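Local coordinates for protein beta-N-acetylglucosaminidase Nag2 (PDB 6EZR) that probably hydrolyses terminal non-reducing N-acetyl-D-hexosamine residues of N-acetyl-beta-D-hexosaminides, as a member of glycosyl hydrolase family 20, at residues 263-268 with 576-581; 553-558 with 600-605; 486-491 with 504-509. All coordinates share one frame; numbering follows the deposited sequence. Where two conformers were deposited one is given.

Contact 1: residues 263-268 with 576-581; sequences FRYRGM and GIQTAL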
loop_
_atom_site.group_PDB
_atom_site.type_symbol
_atom_site.label_atom_id
_atom_site.label_comp_id
_atom_site.label_asym_id
_atom_site.label_seq_id
_atom_site.Cartn_x
_atom_site.Cartn_y
_atom_site.Cartn_z
ATOM N N PHE A 263 -8.202 -15.865 10.725
ATOM C CA PHE A 263 -8.800 -15.550 9.413
ATOM C C PHE A 263 -8.055 -16.223 8.253
ATOM O O PHE A 263 -6.838 -16.413 8.323
ATOM C CB PHE A 263 -8.810 -14.038 9.195
ATOM C CG PHE A 263 -9.775 -13.306 10.077
ATOM C CD1 PHE A 263 -11.138 -13.386 9.848
ATOM C CD2 PHE A 263 -9.323 -12.532 11.135
ATOM C CE1 PHE A 263 -12.038 -12.706 10.651
ATOM C CE2 PHE A 263 -10.212 -11.842 11.942
ATOM C CZ PHE A 263 -11.574 -11.930 11.702
ATOM N N ARG A 264 -8.790 -16.568 7.193
ATOM C CA ARG A 264 -8.208 -17.224 6.007
ATOM C C ARG A 264 -7.367 -16.269 5.145
ATOM O O ARG A 264 -6.267 -16.621 4.709
ATOM C CB ARG A 264 -9.304 -17.882 5.150
ATOM C CG ARG A 264 -10.023 -19.019 5.869
ATOM C CD ARG A 264 -11.011 -19.790 4.994
ATOM N NE ARG A 264 -11.947 -18.948 4.237
ATOM C CZ ARG A 264 -12.984 -18.278 4.747
ATOM N NH1 ARG A 264 -13.253 -18.300 6.053
ATOM N NH2 ARG A 264 -13.760 -17.557 3.939
ATOM N N TYR A 265 -7.903 -15.076 4.894
ATOM C CA TYR A 265 -7.230 -14.046 4.105
ATOM C C TYR A 265 -6.515 -13.098 5.069
ATOM O O TYR A 265 -7.161 -12.451 5.894
ATOM C CB TYR A 265 -8.260 -13.301 3.261
ATOM C CG TYR A 265 -7.707 -12.283 2.271
ATOM C CD1 TYR A 265 -7.274 -11.024 2.690
ATOM C CD2 TYR A 265 -7.670 -12.562 0.906
ATOM C CE1 TYR A 265 -6.795 -10.086 1.780
ATOM C CE2 TYR A 265 -7.201 -11.632 -0.009
ATOM C CZ TYR A 265 -6.756 -10.398 0.427
ATOM O OH TYR A 265 -6.269 -9.487 -0.488
ATOM N N ARG A 266 -5.185 -13.029 4.968
ATOM C CA ARG A 266 -4.353 -12.163 5.823
ATOM C C ARG A 266 -3.368 -11.438 4.918
ATOM O O ARG A 266 -2.319 -11.980 4.580
ATOM C CB ARG A 266 -3.609 -12.987 6.888
ATOM C CG ARG A 266 -4.523 -13.911 7.689
ATOM C CD ARG A 266 -3.789 -14.691 8.777
ATOM N NE ARG A 266 -2.760 -15.579 8.230
ATOM C CZ ARG A 266 -2.992 -16.712 7.556
ATOM N NH1 ARG A 266 -4.229 -17.155 7.321
ATOM N NH2 ARG A 266 -1.963 -17.415 7.103
ATOM N N GLY A 267 -3.712 -10.215 4.520
ATOM C CA GLY A 267 -3.006 -9.532 3.444
ATOM C C GLY A 267 -2.423 -8.155 3.697
ATOM O O GLY A 267 -2.713 -7.483 4.699
ATOM N N MET A 268 -1.605 -7.743 2.732
ATOM C CA MET A 268 -0.958 -6.453 2.731
ATOM C C MET A 268 -1.014 -5.910 1.307
ATOM O O MET A 268 -0.667 -6.620 0.364
ATOM C CB MET A 268 0.485 -6.601 3.216
ATOM C CG MET A 268 1.202 -5.297 3.501
ATOM S SD MET A 268 2.058 -4.702 2.036
ATOM C CE MET A 268 2.279 -2.985 2.488
ATOM N N GLY A 576 -11.320 -12.115 5.355
ATOM C CA GLY A 576 -10.374 -11.752 6.373
ATOM C C GLY A 576 -9.989 -10.298 6.313
ATOM O O GLY A 576 -10.798 -9.437 5.949
ATOM N N ILE A 577 -8.743 -10.042 6.698
ATOM C CA ILE A 577 -8.252 -8.699 6.972
ATOM C C ILE A 577 -7.164 -8.350 5.969
ATOM O O ILE A 577 -6.429 -9.227 5.497
ATOM C CB ILE A 577 -7.723 -8.570 8.431
ATOM C CG1 ILE A 577 -8.881 -8.351 9.407
ATOM C CG2 ILE A 577 -6.833 -7.350 8.617
ATOM C CD1 ILE A 577 -9.845 -9.500 9.549
ATOM N N GLN A 578 -7.086 -7.059 5.650
ATOM C CA GLN A 578 -5.973 -6.520 4.896
ATOM C C GLN A 578 -5.485 -5.188 5.466
ATOM O O GLN A 578 -6.268 -4.382 5.951
ATOM C CB GLN A 578 -6.359 -6.336 3.432
ATOM C CG GLN A 578 -5.147 -6.421 2.527
ATOM C CD GLN A 578 -5.497 -6.348 1.062
ATOM O OE1 GLN A 578 -5.266 -7.300 0.324
ATOM N NE2 GLN A 578 -6.058 -5.220 0.637
ATOM N N THR A 579 -4.182 -4.972 5.384
ATOM C CA THR A 579 -3.574 -3.693 5.761
ATOM C C THR A 579 -2.953 -3.108 4.500
ATOM O O THR A 579 -2.435 -3.852 3.670
ATOM C CB THR A 579 -2.558 -3.830 6.919
ATOM O OG1 THR A 579 -1.959 -2.555 7.186
ATOM C CG2 THR A 579 -1.460 -4.834 6.606
ATOM N N ALA A 580 -3.048 -1.792 4.337
ATOM C CA ALA A 580 -2.587 -1.134 3.108
ATOM C C ALA A 580 -1.487 -0.083 3.327
ATOM O O ALA A 580 -1.478 0.621 4.333
ATOM C CB ALA A 580 -3.773 -0.513 2.385
ATOM N N LEU A 581 -0.562 -0.002 2.367
ATOM C CA LEU A 581 0.395 1.103 2.263
ATOM C C LEU A 581 0.177 1.915 0.976
ATOM O O LEU A 581 0.621 1.527 -0.110
ATOM C CB LEU A 581 1.844 0.604 2.333
ATOM C CG LEU A 581 2.887 1.722 2.535
ATOM C CD1 LEU A 581 2.787 2.336 3.928
ATOM C CD2 LEU A 581 4.294 1.200 2.315
#
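Y265 to M268 run parallel beside G576 to T579, and the two strand axes approach to 4.6 Å. The backbone ladder has three bonds: I577 N to Y265 O (3.0 Å), G267 N to I577 O, and T579 N to G267 O. CA-H...O contacts from G576 to Y265 O, Q578 to G267 O and M268 to T579 O accompany them.

The packing is tight on the face that carries Y265 and Q578. Their side chains cross above G267, which has no side chain in the way. Q578 CG lies 3.4 Å from G267 C. The Y265 OH donates a short bond to Q578 OE1 (2.5 Å). It meets that oxygen from above the carbonyl plane, 38° out of it. The phenol ring and amide plane are 47° apart. Y265 CD1 is 3.4 Å from I577 O. Q578 NE2 is bonded by H298 and by Q524, just beyond strand 521-523, and Y503 bonds to the Y265 OH, so the polar cluster reaches other barrel strands.

On the other face, I577 places CD1 3.5 Å from the F263 ring centroid. Its CG1 lies anti to the carbonyl carbon (chi1 -81°), and the turn at chi2 then brings CD1 over the ring face. The side chains of M268 and T579 meet more loosely, CG to CG2 at 4.1 Å. The bent M268 chain lies alongside L581, with CE 3.6 Å from L581 CB. R266 is buried but barely touches 576-581, and turns NH1 back to the F263 O. R264, exposed and without contact to 576-581, is the solvent side.

Strands 265-271 and 574-581 are the first and last of the parallel barrel strands of the catalytic domain. Their pairing is the seam that closes a TIM barrel.

Contact 2: residues 553-558 with 600-605; sequences EKAYNY and LTAMAE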
loop_
_atom_site.group_PDB
_atom_site.type_symbol
_atom_site.label_atom_id
_atom_site.label_comp_id
_atom_site.label_asym_id
_atom_site.label_seq_id
_atom_site.Cartn_x
_atom_site.Cartn_y
_atom_site.Cartn_z
ATOM N N GLU A 553 -0.455 1.830 19.421
ATOM C CA GLU A 553 -1.530 1.434 20.343
ATOM C C GLU A 553 -2.908 1.419 19.685
ATOM O O GLU A 553 -3.706 0.532 19.957
ATOM C CB GLU A 553 -1.571 2.331 21.590
ATOM C CG GLU A 553 -2.536 1.809 22.659
ATOM C CD GLU A 553 -2.389 2.456 24.029
ATOM O OE1 GLU A 553 -1.273 2.885 24.395
ATOM O OE2 GLU A 553 -3.405 2.515 24.763
ATOM N N LYS A 554 -3.196 2.410 18.855
ATOM C CA LYS A 554 -4.472 2.458 18.131
ATOM C C LYS A 554 -4.563 1.292 17.140
ATOM O O LYS A 554 -5.599 0.645 17.008
ATOM C CB LYS A 554 -4.600 3.790 17.395
ATOM C CG LYS A 554 -5.937 4.022 16.714
ATOM C CD LYS A 554 -6.000 5.420 16.077
ATOM C CE LYS A 554 -6.973 5.470 14.906
ATOM N NZ LYS A 554 -6.708 6.609 13.982
ATOM N N ALA A 555 -3.459 1.049 16.446
ATOM C CA ALA A 555 -3.339 -0.071 15.531
ATOM C C ALA A 555 -3.605 -1.393 16.259
ATOM O O ALA A 555 -4.397 -2.212 15.780
ATOM C CB ALA A 555 -1.961 -0.063 14.879
ATOM N N TYR A 556 -2.993 -1.560 17.437
ATOM C CA TYR A 556 -3.195 -2.774 18.227
ATOM C C TYR A 556 -4.625 -2.947 18.773
ATOM O O TYR A 556 -5.106 -4.082 18.876
ATOM C CB TYR A 556 -2.171 -2.920 19.363
ATOM C CG TYR A 556 -2.137 -4.359 19.841
ATOM C CD1 TYR A 556 -1.329 -5.304 19.208
ATOM C CD2 TYR A 556 -2.983 -4.797 20.856
ATOM C CE1 TYR A 556 -1.331 -6.632 19.609
ATOM C CE2 TYR A 556 -2.990 -6.120 21.262
ATOM C CZ TYR A 556 -2.164 -7.033 20.636
ATOM O OH TYR A 556 -2.179 -8.341 21.047
ATOM N N ASN A 557 -5.312 -1.850 19.093
ATOM C CA ASN A 557 -6.687 -1.925 19.600
ATOM C C ASN A 557 -7.731 -2.318 18.548
ATOM O O ASN A 557 -8.897 -2.528 18.885
ATOM C CB ASN A 557 -7.090 -0.598 20.262
ATOM C CG ASN A 557 -6.336 -0.334 21.558
ATOM O OD1 ASN A 557 -5.783 -1.258 22.178
ATOM N ND2 ASN A 557 -6.297 0.932 21.974
ATOM N N TYR A 558 -7.326 -2.388 17.280
ATOM C CA TYR A 558 -8.191 -2.898 16.228
ATOM C C TYR A 558 -8.442 -4.383 16.450
ATOM O O TYR A 558 -7.568 -5.211 16.191
ATOM C CB TYR A 558 -7.565 -2.665 14.852
ATOM C CG TYR A 558 -8.344 -3.267 13.700
ATOM C CD1 TYR A 558 -9.720 -3.083 13.585
ATOM C CD2 TYR A 558 -7.696 -4.005 12.715
ATOM C CE1 TYR A 558 -10.424 -3.632 12.528
ATOM C CE2 TYR A 558 -8.387 -4.552 11.651
ATOM C CZ TYR A 558 -9.749 -4.367 11.557
ATOM O OH TYR A 558 -10.425 -4.925 10.496
ATOM N N LEU A 600 2.886 -3.225 11.142
ATOM C CA LEU A 600 2.540 -4.450 10.405
ATOM C C LEU A 600 2.352 -5.651 11.353
ATOM O O LEU A 600 1.480 -6.486 11.121
ATOM C CB LEU A 600 3.587 -4.775 9.331
ATOM C CG LEU A 600 3.237 -5.925 8.367
ATOM C CD1 LEU A 600 2.245 -5.447 7.326
ATOM C CD2 LEU A 600 4.458 -6.510 7.676
ATOM N N THR A 601 3.151 -5.712 12.425
ATOM C CA THR A 601 3.089 -6.819 13.386
ATOM C C THR A 601 1.779 -6.839 14.178
ATOM O O THR A 601 1.193 -7.900 14.385
ATOM C CB THR A 601 4.290 -6.816 14.344
ATOM O OG1 THR A 601 4.337 -5.588 15.074
ATOM C CG2 THR A 601 5.589 -6.999 13.563
ATOM N N ALA A 602 1.319 -5.665 14.595
ATOM C CA ALA A 602 -0.009 -5.500 15.195
ATOM C C ALA A 602 -1.149 -5.929 14.259
ATOM O O ALA A 602 -2.101 -6.565 14.700
ATOM C CB ALA A 602 -0.209 -4.055 15.619
ATOM N N MET A 603 -1.043 -5.568 12.980
ATOM C CA MET A 603 -2.017 -5.971 11.954
ATOM C C MET A 603 -2.015 -7.492 11.764
ATOM O O MET A 603 -3.070 -8.123 11.712
ATOM C CB MET A 603 -1.693 -5.312 10.606
ATOM C CG MET A 603 -1.690 -3.788 10.583
ATOM S SD MET A 603 -3.334 -3.110 10.816
ATOM C CE MET A 603 -3.365 -2.789 12.577
ATOM N N ALA A 604 -0.816 -8.055 11.637
ATOM C CA ALA A 604 -0.610 -9.505 11.560
ATOM C C ALA A 604 -1.256 -10.244 12.726
ATOM O O ALA A 604 -1.924 -11.249 12.530
ATOM C CB ALA A 604 0.877 -9.817 11.500
ATOM N N GLU A 605 -1.097 -9.711 13.929
ATOM C CA GLU A 605 -1.674 -10.326 15.129
ATOM C C GLU A 605 -3.206 -10.274 15.154
ATOM O O GLU A 605 -3.844 -11.211 15.626
ATOM C CB GLU A 605 -1.087 -9.693 16.393
ATOM C CG GLU A 605 -1.364 -10.506 17.648
ATOM C CD GLU A 605 -0.308 -10.342 18.713
ATOM O OE1 GLU A 605 -0.645 -9.844 19.802
ATOM O OE2 GLU A 605 0.862 -10.712 18.457
#
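Y556 and E605 make the polar part of this contact. The Y556 OH donates a very short bond to E605 OE1 (2.5 Å). The oxygen is met at the edge of the ring, near its plane, while the carboxylate stands almost perpendicular to the ring (84°). With CG anti to the backbone N (chi1 -162°), the Y556 ring reaches across to the helix of E605. The other oxygen, E605 OE2, forms a salt bridge with R622 and accepts from K145 N. R622 and K145 N would be expected to stabilise the carboxylate charge. R614 makes a cation-pi contact with the Y556 ring.

The apolar part is built from two alanines, the Y556 ring edge and M603. A602 CB packs at the edge of the Y556 ring, 4.0 Å from CD1. A555 CB and A602 CB face each other at 4.4 Å. M603 bends at chi2 and chi3, so CE comes back to A555, 3.8 Å from its CB and 3.4 Å from its carbonyl O.

The contact joins the short helix 552-556 to helix 599-608. Helix 616-632 packs on A602 and E605 through Y619. M603 rests on T579 of strand 574-581 and on T529 of helix 526-529.

Contact 3: residues 486-491 with 504-509; sequences GWEEAQ and SWLSEE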
loop_
_atom_site.group_PDB
_atom_site.type_symbol
_atom_site.label_atom_id
_atom_site.label_comp_id
_atom_site.label_asym_id
_atom_site.label_seq_id
_atom_site.Cartn_x
_atom_site.Cartn_y
_atom_site.Cartn_z
ATOM N N GLY A 486 -13.257 -6.057 -5.978
ATOM C CA GLY A 486 -13.463 -4.614 -6.094
ATOM C C GLY A 486 -13.435 -3.897 -4.762
ATOM O O GLY A 486 -13.576 -4.519 -3.712
ATOM N N TRP A 487 -13.256 -2.579 -4.817
ATOM C CA TRP A 487 -13.276 -1.742 -3.625
ATOM C C TRP A 487 -14.703 -1.475 -3.135
ATOM O O TRP A 487 -15.669 -1.614 -3.888
ATOM C CB TRP A 487 -12.589 -0.410 -3.901
ATOM C CG TRP A 487 -11.101 -0.502 -4.074
ATOM C CD1 TRP A 487 -10.384 -0.118 -5.163
ATOM C CD2 TRP A 487 -10.149 -0.976 -3.114
ATOM N NE1 TRP A 487 -9.044 -0.345 -4.955
ATOM C CE2 TRP A 487 -8.875 -0.864 -3.701
ATOM C CE3 TRP A 487 -10.251 -1.500 -1.817
ATOM C CZ2 TRP A 487 -7.710 -1.254 -3.038
ATOM C CZ3 TRP A 487 -9.100 -1.891 -1.162
ATOM C CH2 TRP A 487 -7.843 -1.769 -1.771
ATOM N N GLU A 488 -14.792 -1.129 -1.850
ATOM C CA GLU A 488 -15.990 -0.619 -1.146
ATOM C C GLU A 488 -17.252 -0.312 -1.980
ATOM O O GLU A 488 -18.294 -0.956 -1.831
ATOM C CB GLU A 488 -15.557 0.646 -0.363
ATOM C CG GLU A 488 -16.616 1.309 0.501
ATOM C CD GLU A 488 -17.034 0.466 1.694
ATOM O OE1 GLU A 488 -16.155 -0.145 2.337
ATOM O OE2 GLU A 488 -18.245 0.440 2.005
ATOM N N GLU A 489 -17.137 0.673 -2.862
ATOM C CA GLU A 489 -18.294 1.240 -3.552
ATOM C C GLU A 489 -18.852 0.382 -4.696
ATOM O O GLU A 489 -19.929 0.682 -5.214
ATOM C CB GLU A 489 -17.957 2.631 -4.062
ATOM C CG GLU A 489 -17.533 3.595 -2.964
ATOM C CD GLU A 489 -16.745 4.763 -3.508
ATOM O OE1 GLU A 489 -15.725 4.516 -4.205
ATOM O OE2 GLU A 489 -17.154 5.916 -3.250
ATOM N N ALA A 490 -18.147 -0.682 -5.076
ATOM C CA ALA A 490 -18.678 -1.658 -6.037
ATOM C C ALA A 490 -20.009 -2.312 -5.622
ATOM O O ALA A 490 -20.748 -2.763 -6.487
ATOM C CB ALA A 490 -17.641 -2.729 -6.336
ATOM N N GLN A 491 -20.301 -2.361 -4.319
ATOM C CA GLN A 491 -21.538 -2.968 -3.793
ATOM C C GLN A 491 -22.826 -2.206 -4.091
ATOM O O GLN A 491 -23.899 -2.804 -4.077
ATOM C CB GLN A 491 -21.445 -3.157 -2.264
ATOM C CG GLN A 491 -21.541 -1.861 -1.459
ATOM C CD GLN A 491 -21.403 -2.073 0.037
ATOM O OE1 GLN A 491 -22.384 -2.387 0.718
ATOM N NE2 GLN A 491 -20.194 -1.866 0.565
ATOM N N SER A 504 -13.725 -3.737 1.795
ATOM C CA SER A 504 -14.424 -2.680 2.505
ATOM C C SER A 504 -13.489 -1.835 3.367
ATOM O O SER A 504 -12.838 -2.361 4.268
ATOM C CB SER A 504 -15.516 -3.279 3.384
ATOM O OG SER A 504 -16.215 -2.264 4.091
ATOM N N TRP A 505 -13.438 -0.527 3.103
ATOM C CA TRP A 505 -12.618 0.392 3.917
ATOM C C TRP A 505 -13.384 1.422 4.745
ATOM O O TRP A 505 -12.770 2.138 5.535
ATOM C CB TRP A 505 -11.487 1.063 3.108
ATOM C CG TRP A 505 -11.798 1.541 1.734
ATOM C CD1 TRP A 505 -11.201 1.126 0.577
ATOM C CD2 TRP A 505 -12.729 2.558 1.361
ATOM N NE1 TRP A 505 -11.718 1.804 -0.496
ATOM C CE2 TRP A 505 -12.659 2.690 -0.045
ATOM C CE3 TRP A 505 -13.625 3.366 2.072
ATOM C CZ2 TRP A 505 -13.452 3.593 -0.752
ATOM C CZ3 TRP A 505 -14.412 4.264 1.367
ATOM C CH2 TRP A 505 -14.322 4.370 -0.033
ATOM N N LEU A 506 -14.708 1.482 4.601
ATOM C CA LEU A 506 -15.494 2.509 5.282
ATOM C C LEU A 506 -15.583 2.240 6.790
ATOM O O LEU A 506 -15.162 3.065 7.601
ATOM C CB LEU A 506 -16.887 2.618 4.665
ATOM C CG LEU A 506 -17.732 3.802 5.163
ATOM C CD1 LEU A 506 -17.149 5.167 4.795
ATOM C CD2 LEU A 506 -19.143 3.675 4.621
ATOM N N SER A 507 -16.119 1.074 7.146
ATOM C CA SER A 507 -16.348 0.698 8.543
ATOM C C SER A 507 -16.678 -0.788 8.659
ATOM O O SER A 507 -17.041 -1.436 7.672
ATOM C CB SER A 507 -17.512 1.501 9.123
ATOM O OG SER A 507 -18.728 1.151 8.479
ATOM N N GLU A 508 -16.573 -1.317 9.870
ATOM C CA GLU A 508 -16.943 -2.706 10.114
ATOM C C GLU A 508 -18.453 -2.909 9.956
ATOM O O GLU A 508 -18.890 -3.881 9.331
ATOM C CB GLU A 508 -16.490 -3.159 11.493
ATOM C CG GLU A 508 -16.686 -4.646 11.733
ATOM C CD GLU A 508 -16.138 -5.067 13.072
ATOM O OE1 GLU A 508 -14.915 -5.290 13.157
ATOM O OE2 GLU A 508 -16.919 -5.171 14.037
ATOM N N GLU A 509 -19.236 -2.000 10.531
ATOM C CA GLU A 509 -20.699 -2.003 10.384
ATOM C C GLU A 509 -21.107 -2.122 8.918
ATOM O O GLU A 509 -22.005 -2.888 8.570
ATOM C CB GLU A 509 -21.309 -0.715 10.968
ATOM C CG GLU A 509 -22.792 -0.822 11.321
ATOM C CD GLU A 509 -23.512 0.521 11.307
ATOM O OE1 GLU A 509 -24.442 0.678 10.491
ATOM O OE2 GLU A 509 -23.155 1.423 12.102
HETATM O O HOH W 1 -18.924 -2.128 2.989
#
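E488 and S504 are the closest backbone pair (CA to CA 4.5 Å), where the chain leaves the parallel strands 483-487 and 501-504, for a 3-10 segment (489-491) and a loop respectively.

E488 carries the contact. Its OE1 takes two good bonds. The S504 OG donates to it at 2.8 Å, on the syn lone pair. The L506 N-H comes from above the carboxylate plane at 3.1 Å and is nearly straight (163°). A third bond, from W505 N, is weak. A water donates to E488 OE2 and to S504 OG and accepts from Q491 NE2. Both carboxylate oxygens are thus engaged, and the group is held against rotation. The E488 CG is anti to the backbone N and the chain bends at chi2 (68°), which curls the carboxylate round toward the backbone of 504-506.

The aliphatic part of E488 packs on W505. CB sits over the centre of the six-membered ring, 3.6 Å from its centroid. W487 meets W505 obliquely. W487 CE3 is 3.7 Å from W505 CD1, and the W487 six-membered and W505 five-membered rings are at 41°. The W487 NE1 is bonded to E367. E489 OE1 lies at the edge of the W505 ring, 4.2 Å from CZ2, and accepts from the backbone N of E438, the predicted proton donor. W505 is about 6 Å, side chain to side chain, from W546, which binds N-acetyl-D-glucosamine.

Beyond L506, S507 is the N-cap of helix 508-517, bonding to A510 N. A511 of that helix touches S504, whose backbone pairs with V522 of strand 521-523.

All three contacts lie in the catalytic domain. Contact 1 joins the first and last strands of the barrel. Contact 3 lies at the ends of two adjacent strands, 483-487 and 501-504, and falls in sequence between the two segments of contact 1. Contact 2 follows contact 3, and its segments alternate with those of contact 1. The centres of contacts 1 and 2 are 12 Å apart, and they touch: L600 of helix 599-608 packs on T579 and M268. Contact 3 touches neither, with centres 14 Å from contact 1 and 20 Å from contact 2. Contacts 1 and 2 thus form one continuous region where the barrel closes, while contact 3 lies apart, beside the predicted proton donor.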